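Local structure of transcriptional regulator, MarR family (Silicibacter pomeroyi DSS-3, 3BJ6) at residues A[34-39]-A[105-110]; A[43-48]-A[72-77]; A[57-62]-A[95-100]. The protein probably acts as a DNA-binding transcription factor of the MarR family, a two-subunit regulator with winged helix-turn-helix domains. One frame throughout, in Å; residues are numbered along the deposited sequence.

Contact 1: residues A[34-39]-A[105-110]; sequences LREGVT and EAIITA
Ile107 lies against the turn that ends helix 18-35, touching both Glu36 and Val38. The close-packed part is mostly aliphatic, with one backbone carbonyl against it. Ile107 CG2 sits 3.9 Å from Glu36 CB and meets Val38 CG1 tip to tip at 4.1 Å, while its CD1 methyl rests 3.7 Å from the carbonyl oxygen Glu36 O. CG2 is anti to the backbone N, with CG1 beside it (chi1 -76°), and the two branches thus serve different partners. Leu83 packs on both Val38 and Ile107, and Leu46 of helix 40-51 on Ile107. The more open side is at the partly exposed Glu36 and Ala110: the glutamate chain bends at chi2 (-69°) and lays its carboxylate beside the methyl, with OE1 3.7 Å from Ala110 CB. Gly37, at positive phi, is the C-prime residue of a Schellman motif: its N bonds to Leu34 O at 3.0 Å, and Val38 N reaches back to Thr33 O. The chain is thereby turned so that Val38 faces helix 102-123, where Ile111 also touches it. The attachment of this helix end thus rests on van der Waals fit, mainly of aliphatic groups, with the Glu36 carboxylate at its margin.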
loop_
_atom_site.group_PDB
_atom_site.type_symbol
_atom_site.label_atom_id
_atom_site.label_comp_id
_atom_site.label_asym_id
_atom_site.label_seq_id
_atom_site.Cartn_x
_atom_site.Cartn_y
_atom_site.Cartn_z
ATOM N N LEU A 34 -18.887 -7.244 -3.619
ATOM C CA LEU A 34 -19.640 -8.487 -3.439
ATOM C C LEU A 34 -21.168 -8.237 -3.449
ATOM O O LEU A 34 -21.961 -9.132 -3.790
ATOM C CB LEU A 34 -19.229 -9.217 -2.148
ATOM C CG LEU A 34 -17.806 -9.832 -2.129
ATOM C CD1 LEU A 34 -17.509 -10.399 -0.707
ATOM C CD2 LEU A 34 -17.617 -10.903 -3.183
ATOM N N ARG A 35 -21.584 -7.040 -3.067
ATOM C CA ARG A 35 -23.011 -6.656 -3.188
ATOM C C ARG A 35 -23.485 -6.716 -4.635
ATOM O O ARG A 35 -24.648 -7.020 -4.889
ATOM C CB ARG A 35 -23.248 -5.263 -2.616
ATOM C CG ARG A 35 -23.685 -5.323 -1.158
ATOM C CD ARG A 35 -23.930 -3.943 -0.552
ATOM N NE ARG A 35 -25.298 -3.421 -0.686
ATOM C CZ ARG A 35 -26.279 -3.600 0.196
ATOM N NH1 ARG A 35 -26.098 -4.353 1.291
ATOM N NH2 ARG A 35 -27.450 -3.018 -0.015
ATOM N N GLU A 36 -22.579 -6.442 -5.586
ATOM C CA GLU A 36 -22.908 -6.592 -7.033
ATOM C C GLU A 36 -22.445 -7.913 -7.623
ATOM O O GLU A 36 -22.400 -8.079 -8.852
ATOM C CB GLU A 36 -22.308 -5.419 -7.835
ATOM C CG GLU A 36 -22.826 -4.058 -7.350
ATOM C CD GLU A 36 -24.316 -3.820 -7.668
ATOM O OE1 GLU A 36 -24.952 -3.046 -6.929
ATOM O OE2 GLU A 36 -24.844 -4.394 -8.645
ATOM N N GLY A 37 -22.065 -8.853 -6.750
ATOM C CA GLY A 37 -21.732 -10.202 -7.177
ATOM C C GLY A 37 -20.345 -10.399 -7.745
ATOM O O GLY A 37 -20.105 -11.402 -8.447
ATOM N N VAL A 38 -19.422 -9.468 -7.485
ATOM C CA VAL A 38 -18.076 -9.613 -8.048
ATOM C C VAL A 38 -16.995 -9.399 -6.981
ATOM O O VAL A 38 -17.266 -8.841 -5.934
ATOM C CB VAL A 38 -17.833 -8.675 -9.290
ATOM C CG1 VAL A 38 -18.943 -8.913 -10.398
ATOM C CG2 VAL A 38 -17.750 -7.203 -8.881
ATOM N N THR A 39 -15.787 -9.870 -7.265
ATOM C CA THR A 39 -14.638 -9.723 -6.385
ATOM C C THR A 39 -13.883 -8.427 -6.696
ATOM O O THR A 39 -14.171 -7.749 -7.698
ATOM C CB THR A 39 -13.644 -10.900 -6.575
ATOM O OG1 THR A 39 -13.105 -10.851 -7.892
ATOM C CG2 THR A 39 -14.322 -12.266 -6.335
ATOM N N GLU A 105 -21.277 -3.490 -17.623
ATOM C CA GLU A 105 -21.429 -2.045 -17.581
ATOM C C GLU A 105 -22.289 -1.567 -16.390
ATOM O O GLU A 105 -21.919 -0.618 -15.698
ATOM C CB GLU A 105 -22.022 -1.574 -18.918
ATOM C CG GLU A 105 -22.030 -0.068 -19.129
ATOM C CD GLU A 105 -21.986 0.335 -20.613
ATOM O OE1 GLU A 105 -21.601 1.491 -20.893
ATOM O OE2 GLU A 105 -22.315 -0.492 -21.490
ATOM N N ALA A 106 -23.419 -2.237 -16.156
ATOM C CA ALA A 106 -24.316 -1.914 -15.026
ATOM C C ALA A 106 -23.595 -2.137 -13.675
ATOM O O ALA A 106 -23.671 -1.300 -12.782
ATOM C CB ALA A 106 -25.608 -2.719 -15.092
ATOM N N ILE A 107 -22.906 -3.269 -13.554
ATOM C CA ILE A 107 -22.193 -3.609 -12.331
ATOM C C ILE A 107 -21.087 -2.578 -12.003
ATOM O O ILE A 107 -21.049 -2.044 -10.898
ATOM C CB ILE A 107 -21.638 -5.032 -12.410
ATOM C CG1 ILE A 107 -22.806 -6.004 -12.187
ATOM C CG2 ILE A 107 -20.546 -5.237 -11.343
ATOM C CD1 ILE A 107 -22.452 -7.463 -12.496
ATOM N N ILE A 108 -20.224 -2.266 -12.968
ATOM C CA ILE A 108 -19.100 -1.344 -12.632
ATOM C C ILE A 108 -19.607 0.081 -12.355
ATOM O O ILE A 108 -19.093 0.767 -11.467
ATOM C CB ILE A 108 -17.882 -1.419 -13.641
ATOM C CG1 ILE A 108 -16.673 -0.657 -13.075
ATOM C CG2 ILE A 108 -18.281 -0.905 -15.031
ATOM C CD1 ILE A 108 -16.099 -1.266 -11.779
ATOM N N THR A 109 -20.678 0.480 -13.051
ATOM C CA THR A 109 -21.327 1.768 -12.803
ATOM C C THR A 109 -21.848 1.842 -11.382
ATOM O O THR A 109 -21.664 2.858 -10.696
ATOM C CB THR A 109 -22.493 2.007 -13.793
ATOM O OG1 THR A 109 -21.959 2.015 -15.123
ATOM C CG2 THR A 109 -23.191 3.335 -13.552
ATOM N N ALA A 110 -22.526 0.777 -10.962
ATOM C CA ALA A 110 -23.097 0.695 -9.615
ATOM C C ALA A 110 -21.997 0.709 -8.561
ATOM O O ALA A 110 -22.086 1.430 -7.560
ATOM C CB ALA A 110 -23.982 -0.565 -9.459
#

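Contact 2: residues A[43-48]-A[72-77]; sequences RAILEG and SRILQE
Ile45 of helix 40-51 fits against Ile74 and Leu75 of helix 68-80, and all three residues are buried. The apolar contacts divide between the branches of Ile45. Its CG1-CD1 arm runs obliquely over Ile74, with CD1 3.6 Å from Ile74 CG2. The other branch, CG2, is set anti to the backbone N (CG1 at chi1 -86°) and meets Leu75 CD2 at 3.7 Å, the two side chains crossing at about a right angle. Leu64 and Met66 also pack on Ile45. With an alanine here, a gap would probably open beside Leu75 CD2, and Ile74 CG2 would keep only the CB to lean on.

Between the two segments the contact is purely apolar; polar groups pair within a segment or beyond it. Glu77 OE1 takes a hydrogen bond from Gln42 NE2 near the start of helix 40-51. Arg43 NH1 forms a salt bridge with Glu47 OE1 at 3.0 Å, 56° out of the carboxylate plane. Arg43 NH2 also pairs with Glu115, and Tyr12 OH of the second subunit hydrogen-bonds to both Arg43 and Glu47.

Helix 68-80, the second helix of the helix-turn-helix after helix 57-64 and, as in MarR relatives, probably the DNA-recognition helix, is thus joined to helix 40-51 by buried aliphatic branches with the Gln42-Glu77 link beside them, while the charge of Arg43 is probably balanced by Glu47 and Glu115 next to the subunit interface.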
loop_
_atom_site.group_PDB
_atom_site.type_symbol
_atom_site.label_atom_id
_atom_site.label_comp_id
_atom_site.label_asym_id
_atom_site.label_seq_id
_atom_site.Cartn_x
_atom_site.Cartn_y
_atom_site.Cartn_z
ATOM N N ARG A 43 -13.623 -6.457 -10.285
ATOM C CA ARG A 43 -13.838 -5.018 -10.351
ATOM C C ARG A 43 -12.685 -4.311 -11.079
ATOM O O ARG A 43 -12.940 -3.451 -11.880
ATOM C CB ARG A 43 -13.972 -4.449 -8.933
ATOM C CG ARG A 43 -14.076 -2.925 -8.850
ATOM C CD ARG A 43 -13.565 -2.396 -7.500
ATOM N NE ARG A 43 -13.556 -0.921 -7.539
ATOM C CZ ARG A 43 -12.657 -0.177 -8.181
ATOM N NH1 ARG A 43 -11.634 -0.740 -8.826
ATOM N NH2 ARG A 43 -12.786 1.143 -8.170
ATOM N N ALA A 44 -11.431 -4.642 -10.760
ATOM C CA ALA A 44 -10.268 -3.971 -11.373
ATOM C C ALA A 44 -10.324 -4.154 -12.904
ATOM O O ALA A 44 -10.108 -3.203 -13.657
ATOM C CB ALA A 44 -8.936 -4.570 -10.817
ATOM N N ILE A 45 -10.636 -5.364 -13.355
ATOM C CA ILE A 45 -10.739 -5.644 -14.809
ATOM C C ILE A 45 -11.941 -4.913 -15.435
ATOM O O ILE A 45 -11.815 -4.340 -16.523
ATOM C CB ILE A 45 -10.749 -7.175 -15.122
ATOM C CG1 ILE A 45 -9.294 -7.702 -15.245
ATOM C CG2 ILE A 45 -11.473 -7.511 -16.439
ATOM C CD1 ILE A 45 -8.541 -7.596 -13.973
ATOM N N LEU A 46 -13.107 -4.930 -14.768
ATOM C CA LEU A 46 -14.264 -4.180 -15.290
ATOM C C LEU A 46 -13.951 -2.696 -15.392
ATOM O O LEU A 46 -14.328 -2.017 -16.358
ATOM C CB LEU A 46 -15.521 -4.415 -14.414
ATOM C CG LEU A 46 -15.954 -5.891 -14.256
ATOM C CD1 LEU A 46 -17.155 -5.995 -13.272
ATOM C CD2 LEU A 46 -16.327 -6.499 -15.625
ATOM N N GLU A 47 -13.274 -2.168 -14.385
ATOM C CA GLU A 47 -12.911 -0.746 -14.410
ATOM C C GLU A 47 -11.959 -0.473 -15.553
ATOM O O GLU A 47 -12.155 0.481 -16.285
ATOM C CB GLU A 47 -12.311 -0.285 -13.077
ATOM C CG GLU A 47 -11.805 1.168 -13.112
ATOM C CD GLU A 47 -11.184 1.643 -11.774
ATOM O OE1 GLU A 47 -10.516 0.834 -11.065
ATOM O OE2 GLU A 47 -11.316 2.849 -11.480
ATOM N N GLY A 48 -10.942 -1.318 -15.719
ATOM C CA GLY A 48 -10.021 -1.181 -16.853
ATOM C C GLY A 48 -10.717 -1.168 -18.213
ATOM O O GLY A 48 -10.421 -0.319 -19.044
ATOM N N SER A 72 -5.305 -12.970 -16.886
ATOM C CA SER A 72 -5.898 -14.113 -17.588
ATOM C C SER A 72 -6.943 -14.826 -16.735
ATOM O O SER A 72 -7.991 -15.230 -17.227
ATOM C CB SER A 72 -4.809 -15.110 -17.998
ATOM O OG SER A 72 -4.157 -14.670 -19.170
ATOM N N ARG A 73 -6.645 -14.984 -15.451
ATOM C CA ARG A 73 -7.550 -15.654 -14.536
ATOM C C ARG A 73 -8.841 -14.847 -14.400
ATOM O O ARG A 73 -9.935 -15.401 -14.450
ATOM C CB ARG A 73 -6.871 -15.821 -13.166
ATOM C CG ARG A 73 -7.816 -16.153 -12.007
ATOM C CD ARG A 73 -7.065 -16.778 -10.775
ATOM N NE ARG A 73 -5.832 -16.068 -10.396
ATOM C CZ ARG A 73 -4.597 -16.508 -10.672
ATOM N NH1 ARG A 73 -3.544 -15.795 -10.282
ATOM N NH2 ARG A 73 -4.413 -17.664 -11.349
ATOM N N ILE A 74 -8.696 -13.541 -14.236
ATOM C CA ILE A 74 -9.827 -12.654 -13.982
ATOM C C ILE A 74 -10.656 -12.501 -15.244
ATOM O O ILE A 74 -11.892 -12.497 -15.173
ATOM C CB ILE A 74 -9.415 -11.247 -13.463
ATOM C CG1 ILE A 74 -8.593 -11.304 -12.157
ATOM C CG2 ILE A 74 -10.652 -10.408 -13.227
ATOM C CD1 ILE A 74 -9.136 -12.195 -11.131
ATOM N N LEU A 75 -10.004 -12.330 -16.394
ATOM C CA LEU A 75 -10.775 -12.225 -17.644
ATOM C C LEU A 75 -11.695 -13.429 -17.835
ATOM O O LEU A 75 -12.824 -13.286 -18.274
ATOM C CB LEU A 75 -9.861 -12.098 -18.879
ATOM C CG LEU A 75 -9.180 -10.748 -19.054
ATOM C CD1 LEU A 75 -8.206 -10.791 -20.225
ATOM C CD2 LEU A 75 -10.187 -9.602 -19.252
ATOM N N GLN A 76 -11.204 -14.616 -17.532
ATOM C CA GLN A 76 -12.035 -15.821 -17.652
ATOM C C GLN A 76 -13.231 -15.805 -16.691
ATOM O O GLN A 76 -14.323 -16.151 -17.059
ATOM C CB GLN A 76 -11.178 -17.073 -17.459
ATOM C CG GLN A 76 -10.168 -17.227 -18.651
ATOM C CD GLN A 76 -9.219 -18.387 -18.443
ATOM O OE1 GLN A 76 -9.541 -19.528 -18.771
ATOM N NE2 GLN A 76 -8.045 -18.107 -17.893
ATOM N N GLU A 77 -13.004 -15.376 -15.464
ATOM C CA GLU A 77 -14.072 -15.292 -14.482
ATOM C C GLU A 77 -15.171 -14.340 -14.939
ATOM O O GLU A 77 -16.363 -14.676 -14.876
ATOM C CB GLU A 77 -13.498 -14.853 -13.140
ATOM C CG GLU A 77 -12.562 -15.856 -12.472
ATOM C CD GLU A 77 -11.873 -15.288 -11.218
ATOM O OE1 GLU A 77 -12.077 -14.100 -10.872
ATOM O OE2 GLU A 77 -11.090 -16.037 -10.568
#

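Contact 3: residues A[57-62]-A[95-100]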
loop_
_atom_site.group_PDB
_atom_site.type_symbol
_atom_site.label_atom_id
_atom_site.label_comp_id
_atom_site.label_asym_id
_atom_site.label_seq_id
_atom_site.Cartn_x
_atom_site.Cartn_y
_atom_site.Cartn_z
ATOM N N ALA A 57 -5.632 -8.233 -23.416
ATOM C CA ALA A 57 -5.203 -8.658 -22.099
ATOM C C ALA A 57 -3.826 -8.064 -21.755
ATOM O O ALA A 57 -3.630 -7.594 -20.625
ATOM C CB ALA A 57 -5.171 -10.186 -21.986
ATOM N N PRO A 58 -2.843 -8.129 -22.690
ATOM C CA PRO A 58 -1.584 -7.447 -22.342
ATOM C C PRO A 58 -1.722 -5.954 -22.079
ATOM O O PRO A 58 -1.055 -5.464 -21.184
ATOM C CB PRO A 58 -0.665 -7.733 -23.548
ATOM C CG PRO A 58 -1.240 -9.045 -24.156
ATOM C CD PRO A 58 -2.736 -8.847 -23.984
ATOM N N GLN A 59 -2.565 -5.241 -22.830
ATOM C CA GLN A 59 -2.855 -3.824 -22.545
ATOM C C GLN A 59 -3.478 -3.563 -21.173
ATOM O O GLN A 59 -3.050 -2.646 -20.451
ATOM C CB GLN A 59 -3.720 -3.193 -23.636
ATOM C CG GLN A 59 -2.974 -2.922 -24.953
ATOM C CD GLN A 59 -3.919 -2.455 -26.059
ATOM O OE1 GLN A 59 -5.073 -2.921 -26.165
ATOM N NE2 GLN A 59 -3.443 -1.511 -26.884
ATOM N N LEU A 60 -4.469 -4.373 -20.795
ATOM C CA LEU A 60 -4.998 -4.327 -19.437
ATOM C C LEU A 60 -3.934 -4.572 -18.378
ATOM O O LEU A 60 -3.882 -3.866 -17.350
ATOM C CB LEU A 60 -6.123 -5.375 -19.263
ATOM C CG LEU A 60 -7.476 -4.977 -19.840
ATOM C CD1 LEU A 60 -8.460 -6.171 -19.687
ATOM C CD2 LEU A 60 -8.000 -3.714 -19.101
ATOM N N GLY A 61 -3.133 -5.622 -18.583
ATOM C CA GLY A 61 -2.002 -5.905 -17.692
ATOM C C GLY A 61 -1.087 -4.697 -17.514
ATOM O O GLY A 61 -0.711 -4.341 -16.384
ATOM N N ALA A 62 -0.688 -4.071 -18.618
ATOM C CA ALA A 62 0.135 -2.853 -18.536
ATOM C C ALA A 62 -0.585 -1.696 -17.792
ATOM O O ALA A 62 0.024 -1.020 -16.945
ATOM C CB ALA A 62 0.598 -2.417 -19.962
ATOM N N SER A 95 -4.459 -11.116 -31.016
ATOM C CA SER A 95 -4.639 -10.006 -30.051
ATOM C C SER A 95 -6.104 -9.840 -29.700
ATOM O O SER A 95 -6.786 -8.947 -30.243
ATOM C CB SER A 95 -4.075 -8.690 -30.623
ATOM O OG SER A 95 -2.649 -8.691 -30.599
ATOM N N HIS A 96 -6.585 -10.713 -28.806
ATOM C CA HIS A 96 -8.020 -10.745 -28.458
ATOM C C HIS A 96 -8.372 -9.430 -27.800
ATOM O O HIS A 96 -7.633 -8.939 -26.940
ATOM C CB HIS A 96 -8.362 -11.930 -27.528
ATOM C CG HIS A 96 -7.604 -13.191 -27.848
ATOM N ND1 HIS A 96 -7.566 -13.738 -29.118
ATOM C CD2 HIS A 96 -6.865 -14.012 -27.065
ATOM C CE1 HIS A 96 -6.828 -14.838 -29.104
ATOM N NE2 HIS A 96 -6.381 -15.019 -27.871
ATOM N N ARG A 97 -9.505 -8.869 -28.196
ATOM C CA ARG A 97 -9.950 -7.591 -27.667
ATOM C C ARG A 97 -11.272 -7.742 -26.937
ATOM O O ARG A 97 -12.188 -8.430 -27.407
ATOM C CB ARG A 97 -10.045 -6.563 -28.794
ATOM C CG ARG A 97 -8.673 -6.154 -29.360
ATOM C CD ARG A 97 -8.755 -4.830 -30.113
ATOM N NE ARG A 97 -7.434 -4.437 -30.581
ATOM C CZ ARG A 97 -6.569 -3.677 -29.902
ATOM N NH1 ARG A 97 -6.871 -3.171 -28.689
ATOM N NH2 ARG A 97 -5.393 -3.431 -30.453
ATOM N N TYR A 98 -11.373 -7.076 -25.793
ATOM C CA TYR A 98 -12.505 -7.273 -24.885
ATOM C C TYR A 98 -13.329 -6.024 -24.632
ATOM O O TYR A 98 -12.777 -4.926 -24.557
ATOM C CB TYR A 98 -12.018 -7.777 -23.513
ATOM C CG TYR A 98 -11.277 -9.069 -23.617
ATOM C CD1 TYR A 98 -11.961 -10.290 -23.578
ATOM C CD2 TYR A 98 -9.877 -9.080 -23.816
ATOM C CE1 TYR A 98 -11.288 -11.493 -23.683
ATOM C CE2 TYR A 98 -9.189 -10.286 -23.932
ATOM C CZ TYR A 98 -9.903 -11.471 -23.866
ATOM O OH TYR A 98 -9.223 -12.650 -23.964
ATOM N N TRP A 99 -14.631 -6.234 -24.428
ATOM C CA TRP A 99 -15.573 -5.160 -24.128
ATOM C C TRP A 99 -16.485 -5.553 -23.002
ATOM O O TRP A 99 -16.901 -6.696 -22.943
ATOM C CB TRP A 99 -16.467 -4.887 -25.340
ATOM C CG TRP A 99 -15.845 -3.981 -26.405
ATOM C CD1 TRP A 99 -16.073 -2.649 -26.581
ATOM C CD2 TRP A 99 -14.948 -4.371 -27.431
ATOM N NE1 TRP A 99 -15.355 -2.173 -27.655
ATOM C CE2 TRP A 99 -14.659 -3.217 -28.202
ATOM C CE3 TRP A 99 -14.341 -5.581 -27.776
ATOM C CZ2 TRP A 99 -13.793 -3.246 -29.300
ATOM C CZ3 TRP A 99 -13.496 -5.606 -28.859
ATOM C CH2 TRP A 99 -13.218 -4.449 -29.608
ATOM N N LEU A 100 -16.874 -4.598 -22.159
ATOM C CA LEU A 100 -17.950 -4.850 -21.196
ATOM C C LEU A 100 -19.249 -5.231 -21.934
ATOM O O LEU A 100 -19.526 -4.704 -23.027
ATOM C CB LEU A 100 -18.222 -3.594 -20.351
ATOM C CG LEU A 100 -17.099 -3.177 -19.384
ATOM C CD1 LEU A 100 -17.321 -1.765 -18.880
ATOM C CD2 LEU A 100 -17.014 -4.178 -18.204
HETATM O O HOH W 1 -5.669 -10.232 -25.518
#
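The first turn of helix 57-64 faces the start of strand 97-100, with the backbones closest at Ala57 and His96, whose CA atoms are 7.3 Å apart. Ala57 N and His96 O are 4.1 Å apart, and a water bridges them, accepting from Ala57 N at 2.9 Å and donating to His96 O at 2.7 Å. This water thus takes up an N-H at the beginning of the helix. From His96 the chain enters the strand, where Tyr98 points toward the helix.

The Tyr98 ring meets the helix start with its rim: CE2 lies 4.1 Å from Ala57 N, which sits near the ring plane, and 4.5 Å from Ala57 CB. Leu75 packs on both Ala57 and Tyr98, tying this pair to helix 68-80.

Farther out, Gln59 and Arg97 cross obliquely. Arg97 starts away from the helix, but in the conformer described, one of two, its extended chain (chi3 177°) carries the guanidinium back to Gln59. There NH1 makes a weak and doubtful bond to Gln59 OE1, 3.1 Å long and bent to 132° at the hydrogen, with the amide and guanidinium planes 63° apart. In this conformer Arg97 NH1 also donates to Gly54 O, while Gln59 OE1 accepts from Thr56 N.

The strand belongs to the wing of the winged helix-turn-helix domain. The polar ends of Gln59 and Arg97 are held mainly by backbone atoms of Thr56 and Gly54, in and just before strand 55-56, so their weak mutual bond probably adds little to the join.

Overall arrangement
From the N terminus, the chain leaves helix 18-35 through the turn that opens contact 1, and this loop closes only when helix 102-123 returns to it. Contacts 2 and 3 are nested inside. Contact 2 starts on helix 40-51 and closes on helix 68-80; contact 3 starts between those helices, on helix 57-64, and closes later on strand 97-100, so the two cross. Leu75 of contact 2 packs on Ala57 and Leu60 of contact 3, while Leu46 bridges Leu100 to Ile107 and Ile108 of contact 1. Together they join the helix-turn-helix core, the wing and the base of helix 102-123 within one domain.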